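PDB 5ELH: RING finger protein unkempt homolog from Mus musculus, which binds RNA sequence-specifically through CCCH zinc fingers and represses translation, helping to establish and maintain the early morphology of cortical neurons in the embryo. Local coordinates for residues T13-L18 with F33-V38; P57-T62 with C77-R82; T98-H103 with H125-P130. One frame throughout, in Å; residues are numbered along the deposited sequence.

Contact 1: residues T13-L18 with F33-V38. With ZN (zinc ion), chain D.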
loop_
_atom_site.group_PDB
_atom_site.type_symbol
_atom_site.label_atom_id
_atom_site.label_comp_id
_atom_site.label_asym_id
_atom_site.label_seq_id
_atom_site.Cartn_x
_atom_site.Cartn_y
_atom_site.Cartn_z
ATOM N N THR A 13 4.160 9.575 -1.495
ATOM C CA THR A 13 3.681 9.798 -0.129
ATOM C C THR A 13 4.714 9.423 0.928
ATOM O O THR A 13 4.637 9.893 2.055
ATOM C CB THR A 13 2.414 8.979 0.157
ATOM O OG1 THR A 13 2.671 7.590 -0.092
ATOM C CG2 THR A 13 1.267 9.463 -0.695
ATOM N N GLU A 14 5.668 8.570 0.562
ATOM C CA GLU A 14 6.682 8.084 1.501
ATOM C C GLU A 14 8.082 8.348 0.970
ATOM O O GLU A 14 8.293 8.430 -0.246
ATOM C CB GLU A 14 6.525 6.577 1.731
ATOM C CG GLU A 14 5.187 6.158 2.324
ATOM C CD GLU A 14 5.019 6.573 3.767
ATOM O OE1 GLU A 14 6.042 6.767 4.462
ATOM O OE2 GLU A 14 3.857 6.702 4.205
ATOM N N GLN A 15 9.042 8.458 1.885
ATOM C CA GLN A 15 10.414 8.738 1.506
ATOM C C GLN A 15 11.079 7.512 0.894
ATOM O O GLN A 15 10.889 6.386 1.359
ATOM C CB GLN A 15 11.232 9.191 2.713
ATOM C CG GLN A 15 12.607 9.697 2.333
ATOM C CD GLN A 15 13.432 10.126 3.537
ATOM O OE1 GLN A 15 13.279 9.597 4.638
ATOM N NE2 GLN A 15 14.308 11.093 3.326
ATOM N N CYS A 16 11.881 7.745 -0.136
ATOM C CA CYS A 16 12.636 6.679 -0.782
ATOM C C CYS A 16 13.789 6.218 0.115
ATOM O O CYS A 16 14.712 6.990 0.378
ATOM C CB CYS A 16 13.194 7.176 -2.122
ATOM S SG CYS A 16 14.174 5.959 -3.056
ATOM N N PRO A 17 13.751 4.957 0.582
ATOM C CA PRO A 17 14.854 4.462 1.419
ATOM C C PRO A 17 16.177 4.299 0.660
ATOM O O PRO A 17 17.240 4.257 1.282
ATOM C CB PRO A 17 14.346 3.098 1.901
ATOM C CG PRO A 17 13.365 2.674 0.863
ATOM C CD PRO A 17 12.701 3.938 0.397
ATOM N N LEU A 18 16.118 4.206 -0.665
ATOM C CA LEU A 18 17.337 4.080 -1.461
ATOM C C LEU A 18 18.012 5.439 -1.657
ATOM O O LEU A 18 19.237 5.537 -1.628
ATOM C CB LEU A 18 17.036 3.454 -2.829
ATOM C CG LEU A 18 16.660 1.970 -2.888
ATOM C CD1 LEU A 18 16.551 1.537 -4.345
ATOM C CD2 LEU A 18 17.644 1.085 -2.143
ATOM N N PHE A 33 8.939 6.356 -7.521
ATOM C CA PHE A 33 7.585 6.352 -6.993
ATOM C C PHE A 33 7.510 7.062 -5.636
ATOM O O PHE A 33 6.432 7.446 -5.182
ATOM C CB PHE A 33 7.116 4.909 -6.850
ATOM C CG PHE A 33 5.645 4.776 -6.679
ATOM C CD1 PHE A 33 4.807 4.816 -7.777
ATOM C CD2 PHE A 33 5.095 4.625 -5.421
ATOM C CE1 PHE A 33 3.443 4.703 -7.622
ATOM C CE2 PHE A 33 3.736 4.509 -5.263
ATOM C CZ PHE A 33 2.909 4.550 -6.363
ATOM N N HIS A 34 8.663 7.236 -5.003
ATOM C CA HIS A 34 8.736 7.778 -3.652
ATOM C C HIS A 34 9.345 9.167 -3.686
ATOM O O HIS A 34 9.976 9.532 -4.672
ATOM C CB HIS A 34 9.574 6.840 -2.798
ATOM C CG HIS A 34 9.071 5.435 -2.801
ATOM N ND1 HIS A 34 7.849 5.083 -2.266
ATOM C CD2 HIS A 34 9.603 4.296 -3.303
ATOM C CE1 HIS A 34 7.660 3.786 -2.423
ATOM N NE2 HIS A 34 8.711 3.284 -3.049
ATOM N N TRP A 35 9.151 9.961 -2.633
ATOM C CA TRP A 35 9.751 11.286 -2.622
ATOM C C TRP A 35 11.213 11.220 -2.189
ATOM O O TRP A 35 11.611 10.370 -1.390
ATOM C CB TRP A 35 8.946 12.315 -1.807
ATOM C CG TRP A 35 8.782 12.099 -0.334
ATOM C CD1 TRP A 35 7.699 11.574 0.298
ATOM C CD2 TRP A 35 9.710 12.462 0.697
ATOM N NE1 TRP A 35 7.893 11.573 1.656
ATOM C CE2 TRP A 35 9.124 12.112 1.929
ATOM C CE3 TRP A 35 10.986 13.036 0.695
ATOM C CZ2 TRP A 35 9.766 12.316 3.150
ATOM C CZ3 TRP A 35 11.625 13.236 1.907
ATOM C CH2 TRP A 35 11.010 12.877 3.120
ATOM N N HIS A 36 12.002 12.118 -2.762
ATOM C CA HIS A 36 13.418 12.216 -2.448
ATOM C C HIS A 36 13.661 13.468 -1.591
ATOM O O HIS A 36 14.409 13.428 -0.622
ATOM C CB HIS A 36 14.246 12.253 -3.739
ATOM C CG HIS A 36 14.311 10.939 -4.465
ATOM N ND1 HIS A 36 15.084 10.755 -5.592
ATOM C CD2 HIS A 36 13.709 9.751 -4.229
ATOM C CE1 HIS A 36 14.957 9.511 -6.017
ATOM N NE2 HIS A 36 14.133 8.876 -5.208
ATOM N N PHE A 37 13.022 14.577 -1.952
ATOM C CA PHE A 37 13.098 15.793 -1.149
ATOM C C PHE A 37 11.741 16.095 -0.571
ATOM O O PHE A 37 10.721 15.769 -1.167
ATOM C CB PHE A 37 13.591 16.971 -1.980
ATOM C CG PHE A 37 14.912 16.715 -2.629
ATOM C CD1 PHE A 37 16.064 16.705 -1.878
ATOM C CD2 PHE A 37 14.987 16.451 -3.983
ATOM C CE1 PHE A 37 17.288 16.452 -2.472
ATOM C CE2 PHE A 37 16.209 16.199 -4.585
ATOM C CZ PHE A 37 17.359 16.201 -3.825
ATOM N N VAL A 38 11.738 16.714 0.601
ATOM C CA VAL A 38 10.492 16.970 1.311
ATOM C C VAL A 38 9.493 17.743 0.451
ATOM O O VAL A 38 8.283 17.496 0.525
ATOM C CB VAL A 38 10.766 17.704 2.641
ATOM C CG1 VAL A 38 9.464 18.168 3.284
ATOM C CG2 VAL A 38 11.518 16.786 3.577
HETATM ZN ZN ZN D . 13.978 6.843 -5.169
HETATM O O HOH W 1 5.530 6.575 -1.695
#

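Contact 2: residues P57-T62 with C77-R82. With ZN (zinc ion), chain E.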
loop_
_atom_site.group_PDB
_atom_site.type_symbol
_atom_site.label_atom_id
_atom_site.label_comp_id
_atom_site.label_asym_id
_atom_site.label_seq_id
_atom_site.Cartn_x
_atom_site.Cartn_y
_atom_site.Cartn_z
ATOM N N PRO A 57 -9.013 20.281 -3.758
ATOM C CA PRO A 57 -8.267 20.080 -5.006
ATOM C C PRO A 57 -8.144 21.355 -5.837
ATOM O O PRO A 57 -7.643 21.294 -6.955
ATOM C CB PRO A 57 -9.139 19.076 -5.758
ATOM C CG PRO A 57 -10.506 19.388 -5.322
ATOM C CD PRO A 57 -10.408 19.818 -3.878
ATOM N N ASP A 58 -8.597 22.488 -5.314
ATOM C CA ASP A 58 -8.668 23.704 -6.115
ATOM C C ASP A 58 -8.069 24.937 -5.439
ATOM O O ASP A 58 -7.394 25.727 -6.102
ATOM C CB ASP A 58 -10.124 23.974 -6.510
ATOM C CG ASP A 58 -10.671 22.928 -7.464
ATOM O OD1 ASP A 58 -9.996 22.649 -8.472
ATOM O OD2 ASP A 58 -11.763 22.378 -7.208
ATOM N N VAL A 59 -8.314 25.122 -4.142
ATOM C CA VAL A 59 -7.831 26.335 -3.479
ATOM C C VAL A 59 -6.484 26.090 -2.773
ATOM O O VAL A 59 -6.369 25.282 -1.854
ATOM C CB VAL A 59 -8.914 27.015 -2.569
ATOM C CG1 VAL A 59 -10.135 26.125 -2.384
ATOM C CG2 VAL A 59 -8.336 27.464 -1.235
ATOM N N TYR A 60 -5.465 26.788 -3.258
ATOM C CA TYR A 60 -4.089 26.580 -2.816
ATOM C C TYR A 60 -3.801 27.255 -1.466
ATOM O O TYR A 60 -4.194 28.396 -1.222
ATOM C CB TYR A 60 -3.107 27.098 -3.874
ATOM C CG TYR A 60 -2.899 26.166 -5.059
ATOM C CD1 TYR A 60 -1.992 25.111 -4.993
ATOM C CD2 TYR A 60 -3.600 26.351 -6.242
ATOM C CE1 TYR A 60 -1.793 24.259 -6.082
ATOM C CE2 TYR A 60 -3.408 25.507 -7.331
ATOM C CZ TYR A 60 -2.508 24.462 -7.245
ATOM O OH TYR A 60 -2.324 23.631 -8.332
ATOM N N CYS A 61 -3.110 26.523 -0.604
ATOM C CA CYS A 61 -2.587 27.044 0.657
ATOM C C CYS A 61 -1.596 28.166 0.400
ATOM O O CYS A 61 -0.678 27.995 -0.396
ATOM C CB CYS A 61 -1.873 25.898 1.373
ATOM S SG CYS A 61 -1.191 26.236 3.022
ATOM N N THR A 62 -1.752 29.302 1.076
ATOM C CA THR A 62 -0.769 30.384 0.958
ATOM C C THR A 62 0.363 30.299 1.994
ATOM O O THR A 62 1.357 31.015 1.880
ATOM C CB THR A 62 -1.429 31.767 1.053
ATOM O OG1 THR A 62 -2.181 31.854 2.267
ATOM C CG2 THR A 62 -2.352 31.998 -0.135
ATOM N N CYS A 77 -3.990 20.557 7.125
ATOM C CA CYS A 77 -4.293 21.755 6.354
ATOM C C CYS A 77 -5.371 21.433 5.335
ATOM O O CYS A 77 -5.217 20.480 4.570
ATOM C CB CYS A 77 -3.055 22.262 5.626
ATOM S SG CYS A 77 -3.343 23.804 4.750
ATOM N N PRO A 78 -6.468 22.217 5.323
ATOM C CA PRO A 78 -7.570 21.930 4.398
ATOM C C PRO A 78 -7.363 22.472 2.992
ATOM O O PRO A 78 -8.266 22.351 2.153
ATOM C CB PRO A 78 -8.760 22.634 5.042
ATOM C CG PRO A 78 -8.158 23.793 5.755
ATOM C CD PRO A 78 -6.787 23.339 6.225
ATOM N N PHE A 79 -6.199 23.055 2.734
ATOM C CA PHE A 79 -5.901 23.638 1.439
ATOM C C PHE A 79 -4.826 22.862 0.687
ATOM O O PHE A 79 -4.085 22.057 1.252
ATOM C CB PHE A 79 -5.486 25.097 1.600
ATOM C CG PHE A 79 -6.482 25.921 2.369
ATOM C CD1 PHE A 79 -7.743 26.165 1.856
ATOM C CD2 PHE A 79 -6.155 26.448 3.601
ATOM C CE1 PHE A 79 -8.656 26.911 2.556
ATOM C CE2 PHE A 79 -7.063 27.204 4.303
ATOM C CZ PHE A 79 -8.313 27.436 3.779
ATOM N N LEU A 80 -4.764 23.135 -0.605
ATOM C CA LEU A 80 -3.895 22.428 -1.520
ATOM C C LEU A 80 -2.466 22.968 -1.479
ATOM O O LEU A 80 -2.259 24.178 -1.453
ATOM C CB LEU A 80 -4.478 22.598 -2.917
ATOM C CG LEU A 80 -3.793 21.886 -4.070
ATOM C CD1 LEU A 80 -3.804 20.383 -3.859
ATOM C CD2 LEU A 80 -4.505 22.279 -5.349
ATOM N N HIS A 81 -1.485 22.066 -1.470
ATOM C CA HIS A 81 -0.080 22.453 -1.472
ATOM C C HIS A 81 0.518 22.285 -2.846
ATOM O O HIS A 81 0.324 21.259 -3.496
ATOM C CB HIS A 81 0.689 21.632 -0.445
ATOM C CG HIS A 81 0.251 21.896 0.964
ATOM N ND1 HIS A 81 0.529 21.046 2.014
ATOM C CD2 HIS A 81 -0.462 22.920 1.490
ATOM C CE1 HIS A 81 0.016 21.539 3.124
ATOM N NE2 HIS A 81 -0.593 22.677 2.834
ATOM N N ARG A 82 1.227 23.313 -3.289
ATOM C CA ARG A 82 1.886 23.288 -4.581
ATOM C C ARG A 82 3.224 22.570 -4.440
ATOM O O ARG A 82 4.284 23.176 -4.425
ATOM C CB ARG A 82 2.068 24.704 -5.113
ATOM C CG ARG A 82 2.102 24.776 -6.630
ATOM C CD ARG A 82 2.326 26.195 -7.110
ATOM N NE ARG A 82 1.376 27.150 -6.537
ATOM C CZ ARG A 82 0.197 27.459 -7.069
ATOM N NH1 ARG A 82 -0.214 26.884 -8.194
ATOM N NH2 ARG A 82 -0.579 28.348 -6.466
HETATM ZN ZN ZN E . -1.181 24.247 4.045
HETATM O O HOH W 2 0.637 25.863 -1.860
#

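Contact 3: residues T98-H103 with H125-P130. With ZN (zinc ion), chain F.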
loop_
_atom_site.group_PDB
_atom_site.type_symbol
_atom_site.label_atom_id
_atom_site.label_comp_id
_atom_site.label_asym_id
_atom_site.label_seq_id
_atom_site.Cartn_x
_atom_site.Cartn_y
_atom_site.Cartn_z
ATOM N N THR A 98 -8.945 11.695 -14.788
ATOM C CA THR A 98 -10.329 12.046 -15.128
ATOM C C THR A 98 -10.466 12.680 -16.508
ATOM O O THR A 98 -11.579 12.850 -17.003
ATOM C CB THR A 98 -10.935 13.013 -14.092
ATOM O OG1 THR A 98 -10.166 14.216 -14.045
ATOM C CG2 THR A 98 -10.947 12.369 -12.728
ATOM N N GLY A 99 -9.336 13.033 -17.117
ATOM C CA GLY A 99 -9.326 13.615 -18.445
ATOM C C GLY A 99 -8.251 12.966 -19.310
ATOM O O GLY A 99 -7.369 12.275 -18.792
ATOM N N ILE A 100 -8.322 13.194 -20.616
ATOM C CA ILE A 100 -7.373 12.606 -21.563
ATOM C C ILE A 100 -6.123 13.482 -21.727
ATOM O O ILE A 100 -6.224 14.684 -21.970
ATOM C CB ILE A 100 -8.035 12.401 -22.957
ATOM C CG1 ILE A 100 -9.266 11.495 -22.847
ATOM C CG2 ILE A 100 -7.039 11.825 -23.957
ATOM C CD1 ILE A 100 -8.965 10.067 -22.409
ATOM N N CYS A 101 -4.945 12.872 -21.605
ATOM C CA CYS A 101 -3.690 13.593 -21.798
ATOM C C CYS A 101 -3.646 14.119 -23.220
ATOM O O CYS A 101 -4.109 13.445 -24.142
ATOM C CB CYS A 101 -2.491 12.664 -21.566
ATOM S SG CYS A 101 -0.902 13.519 -21.369
ATOM N N ILE A 102 -3.089 15.310 -23.418
ATOM C CA ILE A 102 -2.956 15.825 -24.780
ATOM C C ILE A 102 -1.749 15.197 -25.491
ATOM O O ILE A 102 -1.723 15.108 -26.721
ATOM C CB ILE A 102 -2.895 17.376 -24.830
ATOM C CG1 ILE A 102 -1.584 17.906 -24.262
ATOM C CG2 ILE A 102 -4.076 17.988 -24.074
ATOM C CD1 ILE A 102 -1.339 19.354 -24.621
ATOM N N HIS A 103 -0.764 14.755 -24.711
ATOM C CA HIS A 103 0.444 14.123 -25.255
ATOM C C HIS A 103 0.150 12.708 -25.758
ATOM O O HIS A 103 -0.843 12.096 -25.365
ATOM C CB HIS A 103 1.541 14.073 -24.189
ATOM C CG HIS A 103 1.773 15.380 -23.493
ATOM N ND1 HIS A 103 2.072 16.542 -24.172
ATOM C CD2 HIS A 103 1.760 15.706 -22.179
ATOM C CE1 HIS A 103 2.229 17.528 -23.306
ATOM N NE2 HIS A 103 2.046 17.047 -22.090
ATOM N N HIS A 125 -10.049 3.789 -21.858
ATOM C CA HIS A 125 -10.003 2.648 -20.947
ATOM C C HIS A 125 -9.286 3.008 -19.655
ATOM O O HIS A 125 -9.427 2.319 -18.645
ATOM C CB HIS A 125 -9.265 1.488 -21.605
ATOM C CG HIS A 125 -7.808 1.754 -21.815
ATOM N ND1 HIS A 125 -7.343 2.671 -22.735
ATOM C CD2 HIS A 125 -6.710 1.236 -21.214
ATOM C CE1 HIS A 125 -6.024 2.700 -22.695
ATOM N NE2 HIS A 125 -5.614 1.842 -21.779
ATOM N N ASP A 126 -8.503 4.081 -19.699
ATOM C CA ASP A 126 -7.659 4.472 -18.579
ATOM C C ASP A 126 -8.327 5.562 -17.756
ATOM O O ASP A 126 -7.757 6.032 -16.780
ATOM C CB ASP A 126 -6.301 4.960 -19.102
ATOM C CG ASP A 126 -5.235 5.060 -18.018
ATOM O OD1 ASP A 126 -5.312 4.334 -17.003
ATOM O OD2 ASP A 126 -4.297 5.868 -18.191
ATOM N N LEU A 127 -9.537 5.966 -18.143
ATOM C CA LEU A 127 -10.253 7.017 -17.416
ATOM C C LEU A 127 -10.882 6.485 -16.137
ATOM O O LEU A 127 -11.261 5.320 -16.060
ATOM C CB LEU A 127 -11.360 7.611 -18.283
ATOM C CG LEU A 127 -10.917 8.498 -19.441
ATOM C CD1 LEU A 127 -12.061 8.681 -20.433
ATOM C CD2 LEU A 127 -10.434 9.839 -18.920
ATOM N N ARG A 128 -10.973 7.341 -15.129
ATOM C CA ARG A 128 -11.825 7.072 -13.982
ATOM C C ARG A 128 -12.770 8.243 -13.805
ATOM O O ARG A 128 -12.505 9.347 -14.282
ATOM C CB ARG A 128 -11.003 6.856 -12.706
ATOM C CG ARG A 128 -10.058 7.983 -12.368
ATOM C CD ARG A 128 -9.219 7.638 -11.148
ATOM N NE ARG A 128 -9.969 7.817 -9.910
ATOM C CZ ARG A 128 -10.121 8.977 -9.272
ATOM N NH1 ARG A 128 -9.582 10.093 -9.742
ATOM N NH2 ARG A 128 -10.840 9.022 -8.160
ATOM N N SER A 129 -13.885 7.996 -13.127
ATOM C CA SER A 129 -14.817 9.056 -12.815
ATOM C C SER A 129 -14.230 9.843 -11.660
ATOM O O SER A 129 -13.583 9.272 -10.781
ATOM C CB SER A 129 -16.168 8.475 -12.420
ATOM O OG SER A 129 -16.657 7.610 -13.432
ATOM N N PRO A 130 -14.431 11.166 -11.664
ATOM C CA PRO A 130 -13.984 11.903 -10.488
ATOM C C PRO A 130 -14.703 11.480 -9.208
ATOM O O PRO A 130 -15.772 10.867 -9.258
ATOM C CB PRO A 130 -14.303 13.363 -10.842
ATOM C CG PRO A 130 -15.110 13.333 -12.075
ATOM C CD PRO A 130 -14.855 12.055 -12.756
HETATM ZN ZN ZN F . 0.383 11.851 -20.496
HETATM O O HOH W 3 -13.706 11.206 -15.964
#

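Contact 1: residues T13-L18 with F33-V38
Gln15 lies across the indole of Trp35, the two side chains crossing obliquely. Its CB stands over the face of the six-membered ring, 3.7 Å from the centroid, in a CH-pi contact. With CG anti to the backbone N (chi1 -171°) and the chain extended from there, CG follows over the same benzo part, 3.6 Å from Trp35 CH2, and the amide comes to rest with its plane only 23° from that of the ring. Over the pyrrole end of the indole the cover is backbone: Glu14 O approaches Trp35 CD1 to 3.2 Å.

Beside this overlap the backbones of Gln15 and Trp35 form a single beta bridge. Trp35 N donates to Glu14 O, and Trp35 O accepts from Cys16 N at 2.9 Å. His34 lays its CB against the first segment, 3.3 Å from Glu14 O and close to Cys16 N. A water ties the imidazole in as well, accepting from Glu14 N and hydrogen-bonded to His34 ND1 at 2.8 Å.

One residue further on in each segment comes the metal. Cys16 SG and His36 NE2 both bind the zinc ion, the latter at 2.0 Å, and Cys24 and Cys32 complete the CCCH site of this first finger. Phe19 stacks on the His36 ring, whose ND1 is hydrogen-bonded to His27.

No strand runs through here. Both segments are loop following helix 3-10, and Thr13 OG1 bonds back to Glu10 O at the end of that helix, while helix 87-90 comes much later in the chain.

Contact 2: residues P57-T62 with C77-R82
Leu80 O is gripped from several directions: Cys61 N donates to it at 2.6 Å, a water adds a weak bond, and Tyr60 CA brings a CH contact. The return bond, from Leu80 N to Val59 O at 3.0 Å and nearly straight (174°), completes a single beta bridge. The same water also donates to Cys61 O and accepts from Arg82 N.

Tyr60 is sandwiched. Leu80 CD2 sits over one face of its ring, 3.6 Å from the centroid, and the guanidinium of Arg82 lies on the opposite face with its CZ 3.7 Å from that centroid, a cation-pi stack with planes 22° apart. A bend at chi3 (-53°) turns the Arg82 chain, and NH1 lies by Tyr60 CZ while NH2 lies by CG. The ring's hydroxyl bonds Asp86. An alanine in place of Tyr60 would probably leave the guanidinium free to turn, and Leu80 CD2 without its ring.

Beside the bridge, Val59 CG2 touches Phe79 CD1 at 3.4 Å, and Phe79 N donates to Cys77 SG. That sulfur, Cys61 SG and His81 NE2 bind the zinc ion with Cys71, the four-ligand site of a CCCH zinc finger.

Contact 3: residues T98-H103 with H125-P130
Thr98 can be followed outward from its CB, which sits 4.0 Å from Arg128 O. There the side chain forks. CG2 takes the branch anti to the carbonyl carbon and meets Arg128 O, Pro130 CA at 3.8 Å and Pro130 CD at 3.9 Å, and the guanidinium of Arg128 stands obliquely to it at NH1. OG1 takes the other branch, between the backbone N and the carbonyl carbon (chi1 60°), and is hydrogen-bonded to Tyr95 O.

No direct hydrogen bond joins the segments. A water does the bridging instead, donating to Thr98 O at 2.9 Å and to Arg128 O at 2.8 Å, while Thr98 CA sends a CH contact to the same Arg128 carbonyl. The contact belongs to the third CCCH zinc finger of the chain: Cys101, three residues on from Thr98, binds the zinc ion through SG at 2.3 Å, together with Cys111, Cys118 and His122.

Leu127 supplies the apolar part. Its CD2 lies against the carbonyl carbon of Thr98 and touches Ile100 CD1 at 3.8 Å, the two side chains crossing at about a right angle. The guanidinium of Arg128 is anchored by backbone carbonyls, NH1 to Tyr96 O and NH2 to Leu93 O, and the side chain also packs on His4 and Leu8 of helix 3-10.

The three contacts follow one another along the chain without interleaving, each belonging to a zinc site of its own. Contacts 1 and 2 come between helix 3-10 and helix 87-90; contact 3 comes between helix 87-90 and helix 134-142. The centres of contact 1 and contact 2 are about 21 Å apart. Those of contact 2 and contact 3 are about 23 Å apart. Contact 1 and contact 3, on opposite sides of the chain's centre, have centres about 26 Å apart. No two touch. Helix 3-10 nevertheless links the outer pair, leading into contact 1 and packing against contact 3, while helix 87-90 touches contact 2. The result is a cluster of three separate zinc-finger contacts, in the part of the protein bound to RNA in this crystal.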